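Local coordinates for ribonucleoside-diphosphate reductase, alpha chain (Actinobacillus ureae ATCC 25976, PDB 6DQX), which probably reduces ribonucleoside diphosphates to deoxyribonucleoside diphosphates, as the catalytic alpha subunit of a class Id ribonucleotide reductase, at residues S287-L292 and D334-F339; T341-L346 and P398-G403; L101-F106 and V318-F323; G107-D112 and S135-D140. All coordinates share one frame; numbering follows the deposited sequence.

Contact 1 of 4, residues S287-L292 and D334-F339; sequences SFVCCL and DRAHRF
Phe-339 lays one face of its ring against the backbone of Phe-288, whose CA sits 3.7 Å from the ring centroid and only 6° off the ring normal, a CH-pi contact made by the main chain instead of by a second ring. The ring reaches that place because its CG stands anti to the backbone N (chi1 -179°), which sends it off helix 334-343 and over the strand. The Phe-288 ring itself leads off, and its CB alone rests near the far end of the other ring, 3.8 Å from Phe-339 CZ. Further along, Val-289 divides its branches: CG1 meets Ala-336 CB at 3.7 Å, while CG2 turns to Phe-339 CD1. Just before the strand the link is polar. Ser-287 N donates to Arg-335 O (3.2 Å, 164° at the hydrogen) from above the carbonyl plane, and the helical N-H of Phe-339 reaches the same oxygen from the opposite face. Ser-287 O in turn receives a CA-H...O contact from Ala-336 CA at 3.4 Å. Glu-123 of helix 114-130 ties the two polar side chains together, bonding Ser-287 OG through one oxygen and forming a salt bridge with Arg-335 NH2 through the other. Since all the touching residues are buried, the carbonyl of Arg-335 takes up the buried N-H of Ser-287, and Glu-123 probably offsets the charge of Arg-335 at this end of an otherwise apolar strand-helix contact.

Contact 2 of 4, residues T341-L346 and P398-G403; sequences TRHRAL and PEILKG
Ile-400 lays its side chain against the faces of two flat groups of the helix end. Its CG1 lies over one face of the His-343 imidazole, 4.0 Å from the centroid and 15° off the normal, a CH-pi contact, and its CD1 covers a face of the Arg-342 guanidinium, 3.7 Å from NH2. The backbone N of Ile-400 also donates to Arg-342 O at 3.1 Å. Arg-342 is bent at chi3 (76°), which swings its guanidinium back toward Glu-399. There NH2 bonds Glu-399 OE2 at 2.9 Å, the oxygen lying in the guanidinium plane, while a weak bond from NE goes to the same atom. The two planes are 76° apart, and OE2 is met from above the carboxylate, so the salt bridge is not the flat, two-oxygen kind. NH1 is engaged by Glu-286, giving the arginine acidic partners at both terminal nitrogens. Pro-398 fills the other end, its CB 3.4 Å from Arg-342 O and 3.9 Å from Arg-344 CG. A water links Thr-341 O with Glu-399 N, adding a bridge between the backbones. Arg-344, with positive phi, marks where helix 334-343 gives way to the loop before strand 347-351. The loop that follows helix 367-395 thus packs on this helix C-terminus, with Val-261 of helix 260-264 touching Ile-400 and Leu-401, and helix 308-327 meeting Thr-341 and Arg-344.

Contact 3 of 4, residues L101-F106 and V318-F323; sequences LPISCF and VVMSEF. With EDO (1,2-ethanediol), chain F.
The Phe-323 ring takes Leu-101 at its edge, where CD1 lies near the ring plane 4.0 Å from CE1, while Ile-103 comes in obliquely, its CG2 3.6 Å from Phe-323 CD1. Ile-103 spreads more than one branch along the same side of the ring, for its CD1 also approaches Phe-323 CE1 at 3.7 Å. That spread follows from chi1 of 51°, which places CG1 between the backbone N and the carbonyl carbon and leaves CG2 beside the N. Met-320, bent at chi2 and chi3, curls its methyl CE round to Ile-103 CG2 at a looser 4.2 Å. The puckered ring of Pro-102 is the other main surface. Its CB meets Val-319 CG1 at 3.7 Å, with the two side chains running antiparallel to one another, and its CG lies 3.5 Å from Glu-322 OE2. The other carboxylate oxygen, OE1, accepts the backbone N-H of Gly-96, which anchors the acid beside the proline. With no hydrogen bond between the two segments, the union is one of apolar surfaces, apart from that carboxylate. Ser-321 OG shares a hydrogen bond with O1 of a 1,2-ethanediol, probably from the crystallisation liquor, and also bonds Arg-344. The contact seats helix 308-327 on the approach to strand 105-109; helix 334-343 touches Phe-323 through Ala-336 and Ala-340, and helix 114-130 backs Leu-101 and Ile-103 through Ile-130 and Met-127.

Contact 4 of 4, residues G107-D112 and S135-D140; sequences GSYIGD and SAYFGD. With EDO (1,2-ethanediol), chain H.
A beta-alpha-beta unit brings strand 107-109 beside strand 135-137 in parallel, helix 114-130 making the crossover between them within the barrel domain. Ser-108 N donates to Ser-135 O at 2.9 Å, Tyr-137 N to Ser-108 O, and Ile-110 N to Tyr-137 O at 3.2 Å. Tyr-109 and Tyr-137 project from the same face and run alongside each other, Tyr-109 CD1 meeting the edge of the Tyr-137 ring 3.9 Å from CD2. Beyond it, Tyr-109 OH donates to Asp-140 OD2 at 2.6 Å. OD2 lies in the ring plane and takes the bond on its anti lone pair, while the carboxylate plane is turned 74° from the ring. On the Ala-136 face, Ile-110 CD1 stands over the middle of the Phe-138 ring, 3.6 Å from the centroid. Past the strand ends, a water gives hydrogen bonds to Ile-110 O and Tyr-137 O and accepts one from Asp-140 N, stitching the diverging loops together. Strand 105-109 is flanked on its other side by antiparallel strand 288-296, and strand 134-137 by parallel strand 181-186, while helix 114-130 covers Ser-108 and Ile-110.

Contacts 1, 3 and 4 share one sheet. Strand 105-109 runs from contact 3 into contact 4, and the neighbouring strand 288-296 carries contact 1. The centres of contacts 1 and 3 are about 8 Å apart; Cys-290 O to Ser-104 N (2.9 Å) is a probable hydrogen bond, and Ala-336 packs on Phe-106. Contact 4 joins contact 1 through a probable hydrogen bond from Gly-107 N to Phe-288 O (2.8 Å). Contact 2 continues helix 334-343 from contact 1 and meets contact 3 where Arg-344 NH2 reaches Ser-321 OG (2.6 Å). A bound magnesium ion lies about 4 Å from the Tyr-137 side chain; the side chain of His-65, a magnesium ligand in a structure of this protein though without the metal in this chain, is about 10 Å from that of Glu-322.

Contact 1 of 4, residues S287-L292 and D334-F339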
loop_
_atom_site.group_PDB
_atom_site.type_symbol
_atom_site.label_atom_id
_atom_site.label_comp_id
_atom_site.label_asym_id
_atom_site.label_seq_id
_atom_site.Cartn_x
_atom_site.Cartn_y
_atom_site.Cartn_z
ATOM N N SER A 287 11.504 -14.438 3.077
ATOM C CA SER A 287 10.064 -14.712 2.872
ATOM C C SER A 287 9.996 -16.115 2.237
ATOM O O SER A 287 10.657 -16.379 1.229
ATOM C CB SER A 287 9.451 -13.686 1.948
ATOM O OG SER A 287 9.473 -12.430 2.603
ATOM N N PHE A 288 9.233 -17.022 2.837
ATOM C CA PHE A 288 9.177 -18.380 2.276
ATOM C C PHE A 288 8.494 -18.410 0.931
ATOM O O PHE A 288 7.539 -17.663 0.685
ATOM C CB PHE A 288 8.613 -19.408 3.266
ATOM C CG PHE A 288 7.148 -19.246 3.622
ATOM C CD1 PHE A 288 6.144 -19.552 2.722
ATOM C CD2 PHE A 288 6.786 -18.868 4.908
ATOM C CE1 PHE A 288 4.790 -19.449 3.100
ATOM C CE2 PHE A 288 5.447 -18.763 5.279
ATOM C CZ PHE A 288 4.466 -19.047 4.378
ATOM N N VAL A 289 9.036 -19.245 0.040
ATOM C CA VAL A 289 8.401 -19.623 -1.198
ATOM C C VAL A 289 8.551 -21.128 -1.380
ATOM O O VAL A 289 9.456 -21.751 -0.827
ATOM C CB VAL A 289 8.972 -18.872 -2.416
ATOM C CG1 VAL A 289 8.691 -17.383 -2.308
ATOM C CG2 VAL A 289 10.479 -19.075 -2.550
ATOM N N CYS A 290 7.692 -21.686 -2.221
ATOM C CA CYS A 290 7.701 -23.134 -2.470
ATOM C C CYS A 290 7.014 -23.397 -3.803
ATOM O O CYS A 290 6.239 -22.578 -4.278
ATOM C CB CYS A 290 6.959 -23.836 -1.330
ATOM S SG CYS A 290 7.255 -25.606 -1.198
ATOM N N CYS A 291 7.299 -24.525 -4.417
ATOM C CA CYS A 291 6.598 -24.904 -5.631
ATOM C C CYS A 291 5.998 -26.262 -5.412
ATOM O O CYS A 291 6.386 -26.986 -4.486
ATOM C CB CYS A 291 7.508 -24.908 -6.829
ATOM S SG CYS A 291 8.915 -25.987 -6.652
ATOM N N LEU A 292 5.042 -26.596 -6.241
ATOM C CA LEU A 292 4.295 -27.822 -6.036
ATOM C C LEU A 292 3.975 -28.503 -7.322
ATOM O O LEU A 292 3.922 -27.892 -8.385
ATOM C CB LEU A 292 3.027 -27.564 -5.230
ATOM C CG LEU A 292 1.795 -26.902 -5.822
ATOM C CD1 LEU A 292 0.918 -27.886 -6.587
ATOM C CD2 LEU A 292 0.945 -26.231 -4.737
ATOM N N ASP A 334 13.708 -9.662 -2.995
ATOM C CA ASP A 334 15.027 -10.079 -2.460
ATOM C C ASP A 334 14.916 -11.070 -1.289
ATOM O O ASP A 334 15.773 -11.941 -1.149
ATOM C CB ASP A 334 15.930 -8.899 -2.057
ATOM C CG ASP A 334 15.265 -7.944 -1.092
ATOM O OD1 ASP A 334 14.121 -7.500 -1.375
ATOM O OD2 ASP A 334 15.895 -7.597 -0.062
ATOM N N ARG A 335 13.869 -10.951 -0.471
ATOM C CA ARG A 335 13.740 -11.827 0.705
ATOM C C ARG A 335 13.372 -13.237 0.270
ATOM O O ARG A 335 13.814 -14.196 0.905
ATOM C CB ARG A 335 12.712 -11.305 1.713
ATOM C CG ARG A 335 13.105 -9.969 2.329
ATOM C CD ARG A 335 12.455 -9.720 3.660
ATOM N NE ARG A 335 11.019 -9.511 3.510
ATOM C CZ ARG A 335 10.200 -9.096 4.472
ATOM N NH1 ARG A 335 10.638 -8.887 5.700
ATOM N NH2 ARG A 335 8.908 -8.935 4.211
ATOM N N ALA A 336 12.553 -13.344 -0.777
ATOM C CA ALA A 336 12.150 -14.640 -1.340
ATOM C C ALA A 336 13.300 -15.263 -2.133
ATOM O O ALA A 336 13.523 -16.478 -2.085
ATOM C CB ALA A 336 10.941 -14.493 -2.210
ATOM N N HIS A 337 14.012 -14.433 -2.882
ATOM C CA HIS A 337 15.207 -14.915 -3.602
ATOM C C HIS A 337 16.198 -15.542 -2.636
ATOM O O HIS A 337 16.710 -16.662 -2.907
ATOM C CB HIS A 337 15.858 -13.767 -4.372
ATOM C CG HIS A 337 17.160 -14.132 -5.004
ATOM N ND1 HIS A 337 17.229 -14.782 -6.205
ATOM C CD2 HIS A 337 18.430 -13.985 -4.581
ATOM C CE1 HIS A 337 18.495 -15.007 -6.508
ATOM N NE2 HIS A 337 19.243 -14.522 -5.545
ATOM N N ARG A 338 16.443 -14.858 -1.510
ATOM C CA ARG A 338 17.328 -15.331 -0.462
ATOM C C ARG A 338 16.826 -16.675 0.098
ATOM O O ARG A 338 17.582 -17.654 0.190
ATOM C CB ARG A 338 17.446 -14.306 0.665
ATOM C CG ARG A 338 18.335 -14.761 1.805
ATOM C CD ARG A 338 18.591 -13.644 2.782
ATOM N NE ARG A 338 19.213 -14.134 4.002
ATOM C CZ ARG A 338 20.506 -14.444 4.152
ATOM N NH1 ARG A 338 21.373 -14.354 3.160
ATOM N NH2 ARG A 338 20.924 -14.866 5.330
ATOM N N PHE A 339 15.550 -16.722 0.448
ATOM C CA PHE A 339 14.982 -17.961 0.968
ATOM C C PHE A 339 15.144 -19.126 0.032
ATOM O O PHE A 339 15.624 -20.188 0.445
ATOM C CB PHE A 339 13.479 -17.815 1.315
ATOM C CG PHE A 339 12.890 -19.077 1.885
ATOM C CD1 PHE A 339 12.424 -20.071 1.047
ATOM C CD2 PHE A 339 12.834 -19.267 3.257
ATOM C CE1 PHE A 339 11.863 -21.239 1.552
ATOM C CE2 PHE A 339 12.305 -20.439 3.787
ATOM C CZ PHE A 339 11.826 -21.422 2.936
#

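Contact 2 of 4, residues T341-L346 and P398-G403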
loop_
_atom_site.group_PDB
_atom_site.type_symbol
_atom_site.label_atom_id
_atom_site.label_comp_id
_atom_site.label_asym_id
_atom_site.label_seq_id
_atom_site.Cartn_x
_atom_site.Cartn_y
_atom_site.Cartn_z
ATOM N N THR A 341 17.189 -19.547 -2.508
ATOM C CA THR A 341 18.632 -19.864 -2.628
ATOM C C THR A 341 19.151 -20.732 -1.461
ATOM O O THR A 341 19.887 -21.703 -1.671
ATOM C CB THR A 341 19.468 -18.584 -2.724
ATOM O OG1 THR A 341 19.022 -17.865 -3.879
ATOM C CG2 THR A 341 20.989 -18.931 -2.855
ATOM N N ARG A 342 18.785 -20.376 -0.234
ATOM C CA ARG A 342 19.341 -21.037 0.925
ATOM C C ARG A 342 18.634 -22.320 1.356
ATOM O O ARG A 342 19.268 -23.185 1.961
ATOM C CB ARG A 342 19.418 -20.059 2.076
ATOM C CG ARG A 342 20.243 -18.840 1.720
ATOM C CD ARG A 342 20.146 -17.787 2.785
ATOM N NE ARG A 342 20.930 -18.071 3.971
ATOM C CZ ARG A 342 20.480 -18.192 5.223
ATOM N NH1 ARG A 342 19.201 -18.089 5.558
ATOM N NH2 ARG A 342 21.362 -18.398 6.179
ATOM N N HIS A 343 17.327 -22.422 1.073
ATOM C CA HIS A 343 16.471 -23.518 1.553
ATOM C C HIS A 343 16.114 -24.536 0.479
ATOM O O HIS A 343 16.054 -25.729 0.761
ATOM C CB HIS A 343 15.137 -22.958 2.095
ATOM C CG HIS A 343 15.272 -22.206 3.381
ATOM N ND1 HIS A 343 15.769 -20.919 3.473
ATOM C CD2 HIS A 343 14.935 -22.566 4.629
ATOM C CE1 HIS A 343 15.748 -20.540 4.745
ATOM N NE2 HIS A 343 15.249 -21.527 5.465
ATOM N N ARG A 344 15.802 -24.057 -0.721
ATOM C CA ARG A 344 15.277 -24.880 -1.800
ATOM C C ARG A 344 14.080 -25.745 -1.355
ATOM O O ARG A 344 13.986 -26.928 -1.693
ATOM C CB ARG A 344 16.401 -25.744 -2.394
ATOM C CG ARG A 344 17.607 -24.959 -2.883
ATOM C CD ARG A 344 18.558 -25.837 -3.704
ATOM N NE ARG A 344 17.931 -26.134 -4.986
ATOM C CZ ARG A 344 17.977 -25.361 -6.076
ATOM N NH1 ARG A 344 18.707 -24.254 -6.118
ATOM N NH2 ARG A 344 17.309 -25.715 -7.161
ATOM N N ALA A 345 13.171 -25.166 -0.568
ATOM C CA ALA A 345 12.017 -25.933 -0.083
ATOM C C ALA A 345 11.093 -26.359 -1.221
ATOM O O ALA A 345 10.808 -25.561 -2.118
ATOM C CB ALA A 345 11.237 -25.133 0.948
ATOM N N LEU A 346 10.678 -27.635 -1.215
ATOM C CA LEU A 346 9.699 -28.163 -2.156
ATOM C C LEU A 346 8.424 -28.662 -1.438
ATOM O O LEU A 346 8.431 -29.007 -0.232
ATOM C CB LEU A 346 10.277 -29.329 -2.970
ATOM C CG LEU A 346 11.690 -29.123 -3.576
ATOM C CD1 LEU A 346 12.135 -30.393 -4.282
ATOM C CD2 LEU A 346 11.691 -27.916 -4.510
ATOM N N PRO A 398 22.309 -26.615 -0.505
ATOM C CA PRO A 398 22.241 -25.174 -0.337
ATOM C C PRO A 398 22.712 -24.788 1.086
ATOM O O PRO A 398 22.862 -25.651 1.955
ATOM C CB PRO A 398 20.744 -24.874 -0.544
ATOM C CG PRO A 398 20.070 -26.109 -0.064
ATOM C CD PRO A 398 20.984 -27.257 -0.420
ATOM N N GLU A 399 22.898 -23.502 1.315
ATOM C CA GLU A 399 23.545 -22.998 2.549
ATOM C C GLU A 399 22.940 -23.511 3.855
ATOM O O GLU A 399 23.668 -23.882 4.751
ATOM C CB GLU A 399 23.561 -21.459 2.526
ATOM C CG GLU A 399 24.246 -20.774 3.710
ATOM C CD GLU A 399 24.038 -19.263 3.717
ATOM O OE1 GLU A 399 23.969 -18.657 2.629
ATOM O OE2 GLU A 399 23.933 -18.679 4.826
ATOM N N ILE A 400 21.602 -23.524 3.971
ATOM C CA ILE A 400 20.945 -23.971 5.189
ATOM C C ILE A 400 21.195 -25.453 5.473
ATOM O O ILE A 400 21.210 -25.875 6.614
ATOM C CB ILE A 400 19.401 -23.652 5.104
ATOM C CG1 ILE A 400 19.173 -22.170 5.409
ATOM C CG2 ILE A 400 18.543 -24.535 5.973
ATOM C CD1 ILE A 400 19.728 -21.666 6.739
ATOM N N LEU A 401 21.405 -26.241 4.431
ATOM C CA LEU A 401 21.610 -27.667 4.554
ATOM C C LEU A 401 23.072 -28.152 4.443
ATOM O O LEU A 401 23.295 -29.348 4.264
ATOM C CB LEU A 401 20.764 -28.379 3.494
ATOM C CG LEU A 401 19.251 -28.308 3.742
ATOM C CD1 LEU A 401 18.491 -28.678 2.472
ATOM C CD2 LEU A 401 18.875 -29.191 4.903
ATOM N N LYS A 402 24.053 -27.253 4.527
ATOM C CA LYS A 402 25.461 -27.694 4.488
ATOM C C LYS A 402 25.669 -28.735 5.586
ATOM O O LYS A 402 25.399 -28.468 6.767
ATOM C CB LYS A 402 26.412 -26.513 4.663
ATOM C CG LYS A 402 27.878 -26.870 4.486
ATOM C CD LYS A 402 28.725 -25.606 4.421
ATOM C CE LYS A 402 30.180 -25.885 4.746
ATOM N NZ LYS A 402 30.868 -24.600 5.001
ATOM N N GLY A 403 26.104 -29.931 5.183
ATOM C CA GLY A 403 26.357 -31.048 6.101
ATOM C C GLY A 403 25.161 -31.908 6.446
ATOM O O GLY A 403 25.303 -32.890 7.173
HETATM O O HOH W 1 22.517 -21.763 -1.013
#

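Contact 3 of 4, residues L101-F106 and V318-F323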
loop_
_atom_site.group_PDB
_atom_site.type_symbol
_atom_site.label_atom_id
_atom_site.label_comp_id
_atom_site.label_asym_id
_atom_site.label_seq_id
_atom_site.Cartn_x
_atom_site.Cartn_y
_atom_site.Cartn_z
ATOM N N LEU A 101 6.156 -16.284 -12.567
ATOM C CA LEU A 101 7.011 -17.094 -11.712
ATOM C C LEU A 101 6.320 -18.447 -11.520
ATOM O O LEU A 101 5.094 -18.531 -11.560
ATOM C CB LEU A 101 7.243 -16.431 -10.354
ATOM C CG LEU A 101 8.048 -15.120 -10.350
ATOM C CD1 LEU A 101 7.975 -14.448 -8.998
ATOM C CD2 LEU A 101 9.499 -15.380 -10.749
ATOM N N PRO A 102 7.107 -19.498 -11.270
ATOM C CA PRO A 102 6.536 -20.852 -11.121
ATOM C C PRO A 102 6.237 -21.279 -9.670
ATOM O O PRO A 102 5.955 -22.466 -9.442
ATOM C CB PRO A 102 7.637 -21.712 -11.758
ATOM C CG PRO A 102 8.875 -21.051 -11.264
ATOM C CD PRO A 102 8.577 -19.559 -11.362
ATOM N N ILE A 103 6.282 -20.350 -8.708
ATOM C CA ILE A 103 6.045 -20.646 -7.283
ATOM C C ILE A 103 4.548 -20.584 -6.947
ATOM O O ILE A 103 3.799 -19.908 -7.631
ATOM C CB ILE A 103 6.853 -19.753 -6.312
ATOM C CG1 ILE A 103 6.680 -18.258 -6.638
ATOM C CG2 ILE A 103 8.349 -20.116 -6.364
ATOM C CD1 ILE A 103 6.984 -17.303 -5.509
ATOM N N SER A 104 4.141 -21.318 -5.909
ATOM C CA SER A 104 2.711 -21.429 -5.473
ATOM C C SER A 104 2.413 -20.856 -4.074
ATOM O O SER A 104 1.281 -20.941 -3.591
ATOM C CB SER A 104 2.266 -22.914 -5.532
ATOM O OG SER A 104 2.085 -23.314 -6.893
ATOM N N CYS A 105 3.405 -20.269 -3.429
ATOM C CA CYS A 105 3.173 -19.535 -2.187
ATOM C C CYS A 105 4.252 -18.464 -2.016
ATOM O O CYS A 105 5.330 -18.521 -2.636
ATOM C CB CYS A 105 3.114 -20.497 -0.967
ATOM S SG CYS A 105 4.719 -21.227 -0.543
ATOM N N PHE A 106 3.958 -17.510 -1.145
ATOM C CA PHE A 106 4.866 -16.419 -0.809
ATOM C C PHE A 106 4.448 -15.921 0.579
ATOM O O PHE A 106 3.334 -15.390 0.755
ATOM C CB PHE A 106 4.779 -15.316 -1.867
ATOM C CG PHE A 106 5.871 -14.290 -1.775
ATOM C CD1 PHE A 106 5.903 -13.373 -0.736
ATOM C CD2 PHE A 106 6.879 -14.240 -2.735
ATOM C CE1 PHE A 106 6.914 -12.428 -0.638
ATOM C CE2 PHE A 106 7.894 -13.290 -2.646
ATOM C CZ PHE A 106 7.923 -12.393 -1.587
ATOM N N VAL A 318 14.342 -28.278 -10.240
ATOM C CA VAL A 318 14.666 -27.358 -11.360
ATOM C C VAL A 318 13.697 -26.198 -11.476
ATOM O O VAL A 318 14.084 -25.117 -11.908
ATOM C CB VAL A 318 14.797 -28.060 -12.729
ATOM C CG1 VAL A 318 15.866 -29.082 -12.653
ATOM C CG2 VAL A 318 13.535 -28.707 -13.227
ATOM N N VAL A 319 12.436 -26.411 -11.083
ATOM C CA VAL A 319 11.490 -25.324 -10.957
ATOM C C VAL A 319 11.977 -24.266 -9.963
ATOM O O VAL A 319 11.967 -23.064 -10.267
ATOM C CB VAL A 319 10.076 -25.850 -10.604
ATOM C CG1 VAL A 319 9.141 -24.704 -10.237
ATOM C CG2 VAL A 319 9.502 -26.675 -11.772
ATOM N N MET A 320 12.465 -24.690 -8.796
ATOM C CA MET A 320 13.045 -23.747 -7.847
ATOM C C MET A 320 14.286 -23.043 -8.414
ATOM O O MET A 320 14.467 -21.844 -8.192
ATOM C CB MET A 320 13.405 -24.452 -6.522
ATOM C CG MET A 320 13.653 -23.518 -5.337
ATOM S SD MET A 320 12.328 -22.366 -4.881
ATOM C CE MET A 320 10.852 -23.285 -5.367
ATOM N N SER A 321 15.125 -23.764 -9.147
ATOM C CA SER A 321 16.251 -23.112 -9.840
ATOM C C SER A 321 15.765 -21.991 -10.782
ATOM O O SER A 321 16.358 -20.906 -10.804
ATOM C CB SER A 321 17.112 -24.134 -10.582
ATOM O OG SER A 321 17.702 -25.026 -9.664
ATOM N N GLU A 322 14.651 -22.216 -11.484
ATOM C CA GLU A 322 14.047 -21.154 -12.299
ATOM C C GLU A 322 13.583 -19.956 -11.476
ATOM O O GLU A 322 13.849 -18.791 -11.856
ATOM C CB GLU A 322 12.876 -21.657 -13.150
ATOM C CG GLU A 322 12.251 -20.536 -13.967
ATOM C CD GLU A 322 11.205 -20.999 -14.924
ATOM O OE1 GLU A 322 11.592 -21.486 -15.995
ATOM O OE2 GLU A 322 10.004 -20.860 -14.604
ATOM N N PHE A 323 12.859 -20.213 -10.380
ATOM C CA PHE A 323 12.458 -19.120 -9.520
ATOM C C PHE A 323 13.689 -18.325 -9.077
ATOM O O PHE A 323 13.668 -17.084 -9.110
ATOM C CB PHE A 323 11.631 -19.553 -8.301
ATOM C CG PHE A 323 11.475 -18.465 -7.294
ATOM C CD1 PHE A 323 10.504 -17.472 -7.471
ATOM C CD2 PHE A 323 12.350 -18.356 -6.224
ATOM C CE1 PHE A 323 10.405 -16.422 -6.576
ATOM C CE2 PHE A 323 12.252 -17.301 -5.322
ATOM C CZ PHE A 323 11.276 -16.339 -5.495
HETATM C C1 EDO F . 19.441 -27.868 -11.583
HETATM O O1 EDO F . 18.607 -26.728 -11.838
HETATM C C2 EDO F . 18.930 -28.695 -10.416
HETATM O O2 EDO F . 18.593 -27.867 -9.309
#

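Contact 4 of 4, residues G107-D112 and S135-D140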
loop_
_atom_site.group_PDB
_atom_site.type_symbol
_atom_site.label_atom_id
_atom_site.label_comp_id
_atom_site.label_asym_id
_atom_site.label_seq_id
_atom_site.Cartn_x
_atom_site.Cartn_y
_atom_site.Cartn_z
ATOM N N GLY A 107 5.302 -16.146 1.564
ATOM C CA GLY A 107 4.981 -15.875 2.964
ATOM C C GLY A 107 5.945 -14.940 3.613
ATOM O O GLY A 107 7.125 -15.254 3.719
ATOM N N SER A 108 5.448 -13.777 4.041
ATOM C CA SER A 108 6.296 -12.726 4.609
ATOM C C SER A 108 6.118 -12.586 6.115
ATOM O O SER A 108 5.019 -12.807 6.672
ATOM C CB SER A 108 6.024 -11.370 3.956
ATOM O OG SER A 108 5.983 -11.491 2.550
ATOM N N TYR A 109 7.205 -12.203 6.761
ATOM C CA TYR A 109 7.209 -11.828 8.161
ATOM C C TYR A 109 7.166 -10.298 8.205
ATOM O O TYR A 109 7.992 -9.644 7.574
ATOM C CB TYR A 109 8.472 -12.339 8.835
ATOM C CG TYR A 109 8.668 -11.826 10.223
ATOM C CD1 TYR A 109 8.079 -12.454 11.308
ATOM C CD2 TYR A 109 9.441 -10.663 10.447
ATOM C CE1 TYR A 109 8.257 -11.951 12.593
ATOM C CE2 TYR A 109 9.591 -10.151 11.710
ATOM C CZ TYR A 109 9.012 -10.798 12.772
ATOM O OH TYR A 109 9.202 -10.283 14.040
ATOM N N ILE A 110 6.204 -9.749 8.933
ATOM C CA ILE A 110 6.086 -8.273 9.066
ATOM C C ILE A 110 6.753 -7.789 10.351
ATOM O O ILE A 110 6.222 -7.972 11.439
ATOM C CB ILE A 110 4.617 -7.811 9.027
ATOM C CG1 ILE A 110 3.930 -8.360 7.771
ATOM C CG2 ILE A 110 4.566 -6.257 9.037
ATOM C CD1 ILE A 110 2.460 -8.042 7.614
ATOM N N GLY A 111 7.943 -7.189 10.244
ATOM C CA GLY A 111 8.593 -6.620 11.421
ATOM C C GLY A 111 7.837 -5.409 11.947
ATOM O O GLY A 111 7.106 -4.753 11.210
ATOM N N ASP A 112 8.035 -5.109 13.225
ATOM C CA ASP A 112 7.281 -4.066 13.925
ATOM C C ASP A 112 7.822 -2.656 13.602
ATOM O O ASP A 112 8.301 -1.938 14.494
ATOM C CB ASP A 112 7.359 -4.339 15.433
ATOM C CG ASP A 112 6.425 -3.470 16.255
ATOM O OD1 ASP A 112 5.290 -3.139 15.821
ATOM O OD2 ASP A 112 6.830 -3.148 17.385
ATOM N N SER A 135 0.834 -14.422 1.581
ATOM C CA SER A 135 0.430 -14.468 2.968
ATOM C C SER A 135 1.450 -13.756 3.818
ATOM O O SER A 135 2.630 -13.607 3.426
ATOM C CB SER A 135 0.290 -15.943 3.434
ATOM O OG SER A 135 1.545 -16.598 3.306
ATOM N N ALA A 136 1.035 -13.387 5.019
ATOM C CA ALA A 136 1.946 -12.770 5.957
ATOM C C ALA A 136 1.592 -12.933 7.415
ATOM O O ALA A 136 0.410 -13.092 7.802
ATOM C CB ALA A 136 2.131 -11.271 5.605
ATOM N N TYR A 137 2.618 -12.875 8.242
ATOM C CA TYR A 137 2.461 -12.958 9.695
ATOM C C TYR A 137 2.458 -11.557 10.318
ATOM O O TYR A 137 3.437 -10.830 10.179
ATOM C CB TYR A 137 3.583 -13.772 10.312
ATOM C CG TYR A 137 3.540 -13.875 11.819
ATOM C CD1 TYR A 137 2.472 -14.504 12.470
ATOM C CD2 TYR A 137 4.548 -13.348 12.600
ATOM C CE1 TYR A 137 2.440 -14.612 13.864
ATOM C CE2 TYR A 137 4.519 -13.428 13.998
ATOM C CZ TYR A 137 3.455 -14.068 14.618
ATOM O OH TYR A 137 3.414 -14.185 15.991
ATOM N N PHE A 138 1.391 -11.266 11.061
ATOM C CA PHE A 138 1.130 -9.948 11.708
ATOM C C PHE A 138 1.403 -9.923 13.202
ATOM O O PHE A 138 1.337 -8.849 13.837
ATOM C CB PHE A 138 -0.329 -9.537 11.457
ATOM C CG PHE A 138 -0.601 -9.098 10.062
ATOM C CD1 PHE A 138 -0.679 -10.017 9.028
ATOM C CD2 PHE A 138 -0.785 -7.746 9.757
ATOM C CE1 PHE A 138 -0.938 -9.636 7.736
ATOM C CE2 PHE A 138 -1.046 -7.371 8.467
ATOM C CZ PHE A 138 -1.120 -8.295 7.441
ATOM N N GLY A 139 1.714 -11.076 13.791
ATOM C CA GLY A 139 1.727 -11.210 15.239
ATOM C C GLY A 139 2.818 -10.512 16.028
ATOM O O GLY A 139 2.722 -10.410 17.256
ATOM N N ASP A 140 3.876 -10.059 15.360
ATOM C CA ASP A 140 4.909 -9.283 16.039
ATOM C C ASP A 140 4.703 -7.770 15.912
ATOM O O ASP A 140 5.488 -7.004 16.465
ATOM C CB ASP A 140 6.310 -9.719 15.581
ATOM C CG ASP A 140 6.772 -11.019 16.261
ATOM O OD1 ASP A 140 6.197 -11.425 17.283
ATOM O OD2 ASP A 140 7.751 -11.611 15.782
HETATM C C1 EDO H . 4.491 1.229 13.807
HETATM O O1 EDO H . 5.452 1.402 14.849
HETATM C C2 EDO H . 4.294 -0.264 13.596
HETATM O O2 EDO H . 3.791 -0.863 14.798
HETATM O O HOH W 2 4.451 -9.717 12.515
#